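Local coordinates for protein hypothetical sugar kinase (Cytophaga hutchinsonii, PDB 3R8E) that probably phosphorylates a sugar with ATP as phosphate donor, as other sugar kinases of the ROK family do, at residues G134-G139 and R143-I148; V225-A230 and F274-P279; N254-M259 and T291-D296. One frame throughout, in Å; residues are numbered along the deposited sequence. Where two conformers were deposited one is given.

Contact 1: G134-G139 and R143-I148; sequences GEYYFG and RMQTFI
Tyr136, in the last turn of helix 127-138, packs against the backbone of Arg143 and Met144 just after the helix ends. Its CG stands anti to the backbone N (chi1 178°), which swings the ring off the helix and brings Met144 O to its edge, in the ring plane and 3.2 Å from Tyr136 CD1; Arg143 N lies over one face. The single backbone bond between the segments runs from Arg143 N to Tyr136 O, 2.7 Å long and directed at a lone pair of the carbonyl. A bend at chi2 (-75°) carries the Arg143 side chain back toward the helix. There one face of its guanidinium meets the rim of the neighbouring tyrosine, Arg143 CZ lying 3.9 Å from Tyr137 CE1 with the planes 67° apart. One water joins Tyr137 O to Arg143 NE and another joins Tyr137 OH to Arg143 NH1, the arginine's bond being weak in both. Phe147 turns its ring edge toward the backbone N of Tyr136, its CZ 4.1 Å from Tyr136 CB, while the Glu135 carboxylate turns off to Leu304 N. Here the chain crosses between the two lobes of the ribonuclease H-like fold, into strand 147-152, central in the second sheet.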
loop_
_atom_site.group_PDB
_atom_site.type_symbol
_atom_site.label_atom_id
_atom_site.label_comp_id
_atom_site.label_asym_id
_atom_site.label_seq_id
_atom_site.Cartn_x
_atom_site.Cartn_y
_atom_site.Cartn_z
ATOM N N GLY A 134 -4.924 -19.275 3.657
ATOM C CA GLY A 134 -4.922 -20.666 3.201
ATOM C C GLY A 134 -3.537 -21.092 2.749
ATOM O O GLY A 134 -3.049 -22.161 3.133
ATOM N N GLU A 135 -2.882 -20.227 1.955
ATOM C CA GLU A 135 -1.522 -20.449 1.459
ATOM C C GLU A 135 -0.541 -20.464 2.621
ATOM O O GLU A 135 0.355 -21.299 2.647
ATOM C CB GLU A 135 -1.137 -19.374 0.430
ATOM C CG GLU A 135 -1.692 -19.633 -0.967
ATOM C CD GLU A 135 -1.139 -20.822 -1.740
ATOM O OE1 GLU A 135 -0.070 -21.354 -1.365
ATOM O OE2 GLU A 135 -1.766 -21.196 -2.756
ATOM N N TYR A 136 -0.751 -19.579 3.612
ATOM C CA TYR A 136 0.093 -19.473 4.798
ATOM C C TYR A 136 0.051 -20.757 5.640
ATOM O O TYR A 136 1.086 -21.174 6.154
ATOM C CB TYR A 136 -0.345 -18.261 5.645
ATOM C CG TYR A 136 0.437 -18.094 6.933
ATOM C CD1 TYR A 136 1.714 -17.541 6.930
ATOM C CD2 TYR A 136 -0.098 -18.494 8.156
ATOM C CE1 TYR A 136 2.433 -17.373 8.113
ATOM C CE2 TYR A 136 0.617 -18.348 9.342
ATOM C CZ TYR A 136 1.887 -17.792 9.315
ATOM O OH TYR A 136 2.598 -17.637 10.483
ATOM N N TYR A 137 -1.123 -21.386 5.782
ATOM C CA TYR A 137 -1.197 -22.591 6.612
ATOM C C TYR A 137 -0.961 -23.887 5.860
ATOM O O TYR A 137 -0.488 -24.850 6.474
ATOM C CB TYR A 137 -2.567 -22.689 7.309
ATOM C CG TYR A 137 -2.776 -21.706 8.442
ATOM C CD1 TYR A 137 -1.804 -21.524 9.425
ATOM C CD2 TYR A 137 -3.976 -21.018 8.579
ATOM C CE1 TYR A 137 -1.996 -20.631 10.478
ATOM C CE2 TYR A 137 -4.185 -20.130 9.635
ATOM C CZ TYR A 137 -3.191 -19.938 10.581
ATOM O OH TYR A 137 -3.393 -19.057 11.617
ATOM N N PHE A 138 -1.336 -23.957 4.565
ATOM C CA PHE A 138 -1.312 -25.246 3.871
ATOM C C PHE A 138 -0.566 -25.303 2.531
ATOM O O PHE A 138 -0.393 -26.405 1.999
ATOM C CB PHE A 138 -2.764 -25.703 3.631
ATOM C CG PHE A 138 -3.673 -25.653 4.840
ATOM C CD1 PHE A 138 -3.558 -26.592 5.860
ATOM C CD2 PHE A 138 -4.645 -24.665 4.959
ATOM C CE1 PHE A 138 -4.413 -26.555 6.969
ATOM C CE2 PHE A 138 -5.496 -24.626 6.069
ATOM C CZ PHE A 138 -5.372 -25.568 7.068
ATOM N N GLY A 139 -0.135 -24.160 2.005
ATOM C CA GLY A 139 0.545 -24.105 0.714
ATOM C C GLY A 139 1.978 -24.606 0.690
ATOM O O GLY A 139 2.525 -25.017 1.720
ATOM N N ARG A 143 3.827 -20.958 6.191
ATOM C CA ARG A 143 4.466 -20.245 7.301
ATOM C C ARG A 143 5.433 -19.134 6.827
ATOM O O ARG A 143 6.054 -18.478 7.670
ATOM C CB ARG A 143 5.144 -21.192 8.315
ATOM C CG ARG A 143 4.175 -22.122 9.052
ATOM C CD ARG A 143 3.365 -21.408 10.124
ATOM N NE ARG A 143 2.316 -22.265 10.675
ATOM C CZ ARG A 143 1.517 -21.925 11.682
ATOM N NH1 ARG A 143 1.642 -20.739 12.267
ATOM N NH2 ARG A 143 0.592 -22.770 12.116
HETATM N N MSE A 144 5.497 -18.861 5.504
HETATM C CA MSE A 144 6.239 -17.709 4.968
HETATM C C MSE A 144 5.591 -16.494 5.629
HETATM O O MSE A 144 4.373 -16.339 5.534
HETATM C CB MSE A 144 6.133 -17.673 3.443
HETATM C CG MSE A 144 6.894 -16.518 2.808
HETATM SE SE MSE A 144 7.178 -16.815 0.909
HETATM C CE MSE A 144 5.408 -16.882 0.272
ATOM N N GLN A 145 6.368 -15.716 6.396
ATOM C CA GLN A 145 5.825 -14.674 7.263
ATOM C C GLN A 145 5.260 -13.445 6.557
ATOM O O GLN A 145 4.259 -12.896 7.024
ATOM C CB GLN A 145 6.887 -14.221 8.277
ATOM C CG GLN A 145 7.278 -15.312 9.288
ATOM C CD GLN A 145 6.135 -15.772 10.165
ATOM O OE1 GLN A 145 5.534 -16.833 9.957
ATOM N NE2 GLN A 145 5.833 -15.010 11.190
ATOM N N THR A 146 5.925 -12.968 5.499
ATOM C CA THR A 146 5.517 -11.729 4.839
ATOM C C THR A 146 5.437 -11.938 3.334
ATOM O O THR A 146 6.464 -12.137 2.685
ATOM C CB THR A 146 6.498 -10.607 5.230
ATOM O OG1 THR A 146 6.541 -10.526 6.664
ATOM C CG2 THR A 146 6.109 -9.243 4.638
ATOM N N PHE A 147 4.213 -11.894 2.783
ATOM C CA PHE A 147 4.012 -12.077 1.345
ATOM C C PHE A 147 2.670 -11.561 0.891
ATOM O O PHE A 147 1.759 -11.381 1.697
ATOM C CB PHE A 147 4.128 -13.573 0.945
ATOM C CG PHE A 147 3.028 -14.485 1.441
ATOM C CD1 PHE A 147 1.891 -14.716 0.670
ATOM C CD2 PHE A 147 3.157 -15.164 2.646
ATOM C CE1 PHE A 147 0.883 -15.575 1.118
ATOM C CE2 PHE A 147 2.155 -16.038 3.085
ATOM C CZ PHE A 147 1.020 -16.229 2.319
ATOM N N ILE A 148 2.532 -11.398 -0.426
ATOM C CA ILE A 148 1.268 -11.066 -1.072
ATOM C C ILE A 148 0.877 -12.235 -1.967
ATOM O O ILE A 148 1.726 -12.781 -2.681
ATOM C CB ILE A 148 1.270 -9.716 -1.869
ATOM C CG1 ILE A 148 -0.152 -9.407 -2.421
ATOM C CG2 ILE A 148 2.293 -9.731 -3.021
ATOM C CD1 ILE A 148 -0.366 -7.985 -2.902
HETATM O O HOH W 1 0.609 -24.683 8.971
HETATM O O HOH W 2 -1.164 -19.011 13.360
#

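Contact 2: V225-A230 and F274-P279; sequences VIADHA and FDYFVP
Ala227 and Ala230, one helical turn apart, are where helix 223-231 meets the ring of Tyr276. Ahead of them, Val225 ties its own helix together: its O accepts both the backbone N of His229 and that residue's ring, with ND1 2.8 Å from Val225 O. The two donors reach the carbonyl from opposite faces of its plane, and the ring bond holds the imidazole against the preceding turn. Ala227 touches the tyrosine chiefly through its backbone, Ala227 O being 3.8 Å from Tyr276 CE2, with its methyl farther off. Ala230 closes the contact with a CH-pi interaction: its CB stands 4.2 Å from the centroid of the Tyr276 ring and 15° off the ring normal, nearest to the CG end at 4.0 Å from Tyr276 CG. With CG anti to its own carbonyl carbon (chi1 -44°), Tyr276 turns this face to the methyl, which sits over its CG end. A serine in place of Tyr276 would probably leave a gap over the Ala230 methyl and lose the CH-pi contact that joins the two helices here. Helix 235-259 also meets both partners, Ala237 and Trp241 touching Ala230 and Leu238 touching Tyr276. Elsewhere on helix 274-288, Phe274 and Val278 pack on Leu266 of strand 263-267 and Ile299 of strand 298-301.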
loop_
_atom_site.group_PDB
_atom_site.type_symbol
_atom_site.label_atom_id
_atom_site.label_comp_id
_atom_site.label_asym_id
_atom_site.label_seq_id
_atom_site.Cartn_x
_atom_site.Cartn_y
_atom_site.Cartn_z
ATOM N N VAL A 225 -5.852 -21.714 -23.279
ATOM C CA VAL A 225 -5.637 -21.796 -24.731
ATOM C C VAL A 225 -4.519 -20.815 -25.156
ATOM O O VAL A 225 -3.622 -21.219 -25.897
ATOM C CB VAL A 225 -6.957 -21.583 -25.530
ATOM C CG1 VAL A 225 -6.694 -21.356 -27.016
ATOM C CG2 VAL A 225 -7.907 -22.765 -25.340
ATOM N N ILE A 226 -4.544 -19.556 -24.658
ATOM C CA ILE A 226 -3.528 -18.542 -24.991
ATOM C C ILE A 226 -2.147 -18.987 -24.433
ATOM O O ILE A 226 -1.127 -18.747 -25.082
ATOM C CB ILE A 226 -3.952 -17.113 -24.524
ATOM C CG1 ILE A 226 -5.326 -16.729 -25.140
ATOM C CG2 ILE A 226 -2.892 -16.055 -24.902
ATOM C CD1 ILE A 226 -6.152 -15.685 -24.364
ATOM N N ALA A 227 -2.132 -19.691 -23.282
ATOM C CA ALA A 227 -0.908 -20.229 -22.681
ATOM C C ALA A 227 -0.378 -21.418 -23.498
ATOM O O ALA A 227 0.829 -21.498 -23.741
ATOM C CB ALA A 227 -1.166 -20.654 -21.242
ATOM N N ASP A 228 -1.282 -22.325 -23.944
ATOM C CA ASP A 228 -0.921 -23.506 -24.744
ATOM C C ASP A 228 -0.282 -23.106 -26.080
ATOM O O ASP A 228 0.687 -23.738 -26.495
ATOM C CB ASP A 228 -2.140 -24.419 -24.977
ATOM C CG ASP A 228 -2.577 -25.228 -23.761
ATOM O OD1 ASP A 228 -1.769 -25.364 -22.807
ATOM O OD2 ASP A 228 -3.722 -25.731 -23.765
ATOM N N HIS A 229 -0.790 -22.037 -26.720
ATOM C CA HIS A 229 -0.252 -21.527 -27.980
ATOM C C HIS A 229 1.080 -20.799 -27.763
ATOM O O HIS A 229 1.931 -20.830 -28.652
ATOM C CB HIS A 229 -1.269 -20.621 -28.683
ATOM C CG HIS A 229 -2.394 -21.382 -29.313
ATOM N ND1 HIS A 229 -3.379 -21.981 -28.549
ATOM C CD2 HIS A 229 -2.658 -21.610 -30.621
ATOM C CE1 HIS A 229 -4.200 -22.558 -29.411
ATOM N NE2 HIS A 229 -3.812 -22.354 -30.668
ATOM N N ALA A 230 1.272 -20.172 -26.580
ATOM C CA ALA A 230 2.523 -19.495 -26.224
ATOM C C ALA A 230 3.638 -20.532 -26.020
ATOM O O ALA A 230 4.781 -20.290 -26.413
ATOM C CB ALA A 230 2.332 -18.656 -24.963
ATOM N N PHE A 274 2.242 -18.669 -15.979
ATOM C CA PHE A 274 3.325 -18.161 -15.128
ATOM C C PHE A 274 4.623 -17.930 -15.915
ATOM O O PHE A 274 5.135 -16.817 -15.925
ATOM C CB PHE A 274 3.582 -19.155 -13.976
ATOM C CG PHE A 274 4.516 -18.694 -12.881
ATOM C CD1 PHE A 274 5.892 -18.879 -12.994
ATOM C CD2 PHE A 274 4.019 -18.126 -11.714
ATOM C CE1 PHE A 274 6.755 -18.463 -11.974
ATOM C CE2 PHE A 274 4.881 -17.721 -10.692
ATOM C CZ PHE A 274 6.242 -17.891 -10.829
ATOM N N ASP A 275 5.123 -18.965 -16.616
ATOM C CA ASP A 275 6.381 -18.900 -17.359
ATOM C C ASP A 275 6.409 -17.845 -18.475
ATOM O O ASP A 275 7.497 -17.403 -18.851
ATOM C CB ASP A 275 6.708 -20.277 -17.963
ATOM C CG ASP A 275 6.926 -21.382 -16.940
ATOM O OD1 ASP A 275 7.208 -21.059 -15.759
ATOM O OD2 ASP A 275 6.847 -22.570 -17.327
ATOM N N TYR A 276 5.239 -17.439 -18.994
ATOM C CA TYR A 276 5.164 -16.507 -20.118
ATOM C C TYR A 276 4.960 -15.041 -19.691
ATOM O O TYR A 276 5.362 -14.153 -20.447
ATOM C CB TYR A 276 4.073 -16.963 -21.107
ATOM C CG TYR A 276 4.138 -18.457 -21.354
ATOM C CD1 TYR A 276 5.216 -19.026 -22.029
ATOM C CD2 TYR A 276 3.194 -19.315 -20.797
ATOM C CE1 TYR A 276 5.328 -20.406 -22.181
ATOM C CE2 TYR A 276 3.298 -20.697 -20.940
ATOM C CZ TYR A 276 4.367 -21.238 -21.632
ATOM O OH TYR A 276 4.477 -22.600 -21.767
ATOM N N PHE A 277 4.380 -14.775 -18.502
ATOM C CA PHE A 277 4.195 -13.385 -18.062
ATOM C C PHE A 277 5.168 -12.972 -16.930
ATOM O O PHE A 277 5.440 -11.780 -16.790
ATOM C CB PHE A 277 2.731 -13.081 -17.665
ATOM C CG PHE A 277 2.189 -13.680 -16.388
ATOM C CD1 PHE A 277 2.453 -13.090 -15.155
ATOM C CD2 PHE A 277 1.314 -14.758 -16.425
ATOM C CE1 PHE A 277 1.926 -13.625 -13.979
ATOM C CE2 PHE A 277 0.785 -15.292 -15.246
ATOM C CZ PHE A 277 1.100 -14.723 -14.028
ATOM N N VAL A 278 5.692 -13.931 -16.134
ATOM C CA VAL A 278 6.602 -13.616 -15.014
ATOM C C VAL A 278 7.934 -12.957 -15.507
ATOM O O VAL A 278 8.357 -12.013 -14.840
ATOM C CB VAL A 278 6.838 -14.831 -14.066
ATOM C CG1 VAL A 278 7.981 -14.583 -13.077
ATOM C CG2 VAL A 278 5.554 -15.157 -13.304
ATOM N N PRO A 279 8.585 -13.327 -16.646
ATOM C CA PRO A 279 9.819 -12.614 -17.033
ATOM C C PRO A 279 9.630 -11.095 -17.141
ATOM O O PRO A 279 10.431 -10.366 -16.565
ATOM C CB PRO A 279 10.183 -13.239 -18.381
ATOM C CG PRO A 279 9.619 -14.602 -18.308
ATOM C CD PRO A 279 8.309 -14.431 -17.592
#

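Contact 3: N254-M259 and T291-D296; sequences NIVRVM and TYYTDD
Tyr293 reaches across from the short helix 291-294 to Val256 and Arg257 near the end of helix 235-259, in the part of the ribonuclease H-like fold that adjoins the second subunit. Val256 sends CG1, anti to its backbone N (chi1 165°), against the ring at a close 3.4 Å from Tyr293 CD1. Arg257 starts away from the tyrosine, but a bend at chi2 brings its chain back across the phenol end nearly at a right angle. Its guanidinium lies with one face over Tyr293 CE2, the two planes 70° apart, and its NH1 gives a weak, bent bond to Tyr293 OH (3.1 Å, N-H...O 131°). In the next shell Tyr292 turns its edge to one face of the Tyr293 ring, Tyr292 CD2 lying 3.6 Å above the plane and over the centre. Tyr292 is itself fixed by a hydrogen bond from its OH to Asp260 and, from the second subunit, by Asn173 and a cation-pi contact with Arg171. Arg171 of the second subunit also hydrogen-bonds Tyr292 O and forms a salt bridge with Asp296, holding the helix and the loop after it. Within the chain, Asn262 ND2 bonds to Tyr293 O and to Asp296. Back at the phenol, a water in the ring plane sits 2.6 Å from Tyr293 OH and 2.8 Å from Arg257 O, linking the hydroxyl to the helix backbone.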
loop_
_atom_site.group_PDB
_atom_site.type_symbol
_atom_site.label_atom_id
_atom_site.label_comp_id
_atom_site.label_asym_id
_atom_site.label_seq_id
_atom_site.Cartn_x
_atom_site.Cartn_y
_atom_site.Cartn_z
ATOM N N ASN A 254 4.197 -0.566 -7.098
ATOM C CA ASN A 254 3.452 0.306 -6.190
ATOM C C ASN A 254 3.110 -0.377 -4.866
ATOM O O ASN A 254 3.222 0.268 -3.824
ATOM C CB ASN A 254 2.183 0.834 -6.858
ATOM C CG ASN A 254 2.460 1.878 -7.901
ATOM O OD1 ASN A 254 3.565 2.412 -7.988
ATOM N ND2 ASN A 254 1.463 2.192 -8.717
ATOM N N ILE A 255 2.696 -1.660 -4.896
ATOM C CA ILE A 255 2.358 -2.423 -3.684
ATOM C C ILE A 255 3.612 -2.567 -2.820
ATOM O O ILE A 255 3.564 -2.327 -1.617
ATOM C CB ILE A 255 1.733 -3.804 -4.030
ATOM C CG1 ILE A 255 0.393 -3.628 -4.765
ATOM C CG2 ILE A 255 1.552 -4.675 -2.776
ATOM C CD1 ILE A 255 -0.030 -4.832 -5.616
ATOM N N VAL A 256 4.736 -2.930 -3.447
ATOM C CA VAL A 256 6.004 -3.114 -2.743
ATOM C C VAL A 256 6.465 -1.777 -2.115
ATOM O O VAL A 256 6.908 -1.780 -0.971
ATOM C CB VAL A 256 7.057 -3.723 -3.700
ATOM C CG1 VAL A 256 8.464 -3.595 -3.144
ATOM C CG2 VAL A 256 6.727 -5.185 -3.984
ATOM N N ARG A 257 6.348 -0.646 -2.838
ATOM C CA ARG A 257 6.772 0.649 -2.290
ATOM C C ARG A 257 5.950 1.019 -1.057
ATOM O O ARG A 257 6.486 1.557 -0.092
ATOM C CB ARG A 257 6.672 1.773 -3.343
ATOM C CG ARG A 257 7.819 1.797 -4.357
ATOM C CD ARG A 257 9.189 1.916 -3.682
ATOM N NE ARG A 257 10.226 2.413 -4.587
ATOM C CZ ARG A 257 11.394 2.906 -4.185
ATOM N NH1 ARG A 257 11.678 2.986 -2.890
ATOM N NH2 ARG A 257 12.272 3.359 -5.070
ATOM N N VAL A 258 4.662 0.688 -1.073
ATOM C CA VAL A 258 3.798 1.019 0.055
ATOM C C VAL A 258 3.996 0.066 1.258
ATOM O O VAL A 258 4.120 0.541 2.396
ATOM C CB VAL A 258 2.305 1.024 -0.395
ATOM C CG1 VAL A 258 1.365 1.122 0.804
ATOM C CG2 VAL A 258 2.018 2.148 -1.386
HETATM N N MSE A 259 4.012 -1.262 1.006
HETATM C CA MSE A 259 4.029 -2.309 2.032
HETATM C C MSE A 259 5.409 -2.787 2.474
HETATM O O MSE A 259 5.522 -3.364 3.557
HETATM C CB MSE A 259 3.251 -3.539 1.526
HETATM C CG MSE A 259 1.815 -3.230 1.144
HETATM SE SE MSE A 259 0.749 -2.779 2.697
HETATM C CE MSE A 259 0.389 -4.536 3.279
ATOM N N THR A 291 17.827 -2.286 -5.401
ATOM C CA THR A 291 18.279 -3.615 -4.955
ATOM C C THR A 291 17.815 -3.953 -3.516
ATOM O O THR A 291 17.685 -5.143 -3.198
ATOM C CB THR A 291 19.795 -3.774 -5.108
ATOM O OG1 THR A 291 20.466 -2.756 -4.378
ATOM C CG2 THR A 291 20.236 -3.761 -6.567
ATOM N N TYR A 292 17.533 -2.930 -2.674
ATOM C CA TYR A 292 16.994 -3.142 -1.323
ATOM C C TYR A 292 15.801 -4.124 -1.360
ATOM O O TYR A 292 15.708 -5.008 -0.512
ATOM C CB TYR A 292 16.559 -1.805 -0.672
ATOM C CG TYR A 292 15.727 -2.001 0.578
ATOM C CD1 TYR A 292 16.306 -2.452 1.761
ATOM C CD2 TYR A 292 14.344 -1.810 0.558
ATOM C CE1 TYR A 292 15.539 -2.682 2.901
ATOM C CE2 TYR A 292 13.563 -2.052 1.689
ATOM C CZ TYR A 292 14.167 -2.484 2.858
ATOM O OH TYR A 292 13.408 -2.752 3.970
ATOM N N TYR A 293 14.922 -3.988 -2.367
ATOM C CA TYR A 293 13.753 -4.868 -2.513
ATOM C C TYR A 293 14.003 -6.101 -3.360
ATOM O O TYR A 293 13.412 -7.140 -3.081
ATOM C CB TYR A 293 12.593 -4.126 -3.179
ATOM C CG TYR A 293 12.202 -2.830 -2.519
ATOM C CD1 TYR A 293 11.288 -2.808 -1.469
ATOM C CD2 TYR A 293 12.691 -1.616 -2.983
ATOM C CE1 TYR A 293 10.873 -1.605 -0.896
ATOM C CE2 TYR A 293 12.303 -0.409 -2.405
ATOM C CZ TYR A 293 11.389 -0.406 -1.363
ATOM O OH TYR A 293 11.007 0.789 -0.801
ATOM N N THR A 294 14.778 -5.965 -4.452
ATOM C CA THR A 294 14.907 -7.033 -5.442
ATOM C C THR A 294 15.970 -8.100 -5.127
ATOM O O THR A 294 15.838 -9.214 -5.636
ATOM C CB THR A 294 15.154 -6.436 -6.829
ATOM O OG1 THR A 294 16.408 -5.769 -6.848
ATOM C CG2 THR A 294 14.045 -5.466 -7.263
ATOM N N ASP A 295 17.008 -7.792 -4.323
ATOM C CA ASP A 295 18.084 -8.763 -4.056
ATOM C C ASP A 295 17.586 -10.099 -3.486
ATOM O O ASP A 295 18.046 -11.147 -3.952
ATOM C CB ASP A 295 19.168 -8.180 -3.141
ATOM C CG ASP A 295 20.258 -7.413 -3.871
ATOM O OD1 ASP A 295 20.165 -7.280 -5.118
ATOM O OD2 ASP A 295 21.207 -6.958 -3.203
ATOM N N ASP A 296 16.652 -10.078 -2.515
ATOM C CA ASP A 296 16.145 -11.328 -1.946
ATOM C C ASP A 296 14.654 -11.533 -2.267
ATOM O O ASP A 296 13.947 -12.208 -1.517
ATOM C CB ASP A 296 16.412 -11.411 -0.425
ATOM C CG ASP A 296 15.881 -10.287 0.453
ATOM O OD1 ASP A 296 15.273 -9.337 -0.090
ATOM O OD2 ASP A 296 16.094 -10.348 1.684
HETATM O O HOH W 3 8.911 0.529 0.712
#

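Overall arrangement
Contact 1 is local and mixed, buried on its Phe147 side and open at Arg143, whereas contacts 2 and 3 join parts far apart in sequence. Contact 3 buries every residue that touches; contact 2 buries its two alanines and leaves Tyr276 partly exposed. Those two alternate: helices 223-231 and 235-259 are successive, as are 274-288 and 291-294, yet their centres lie about 25 Å apart. Contact 2 is apolar packing, without hydrogen bonds across it; contact 3 adds arginine and water to a tyrosine beside the second subunit; contact 1 combines one backbone hydrogen bond with aromatic packing, its waters holding the arginine only weakly. Contacts 1 and 3 touch at Ile148 CD1 and Ile255 CG2, 3.8 Å apart.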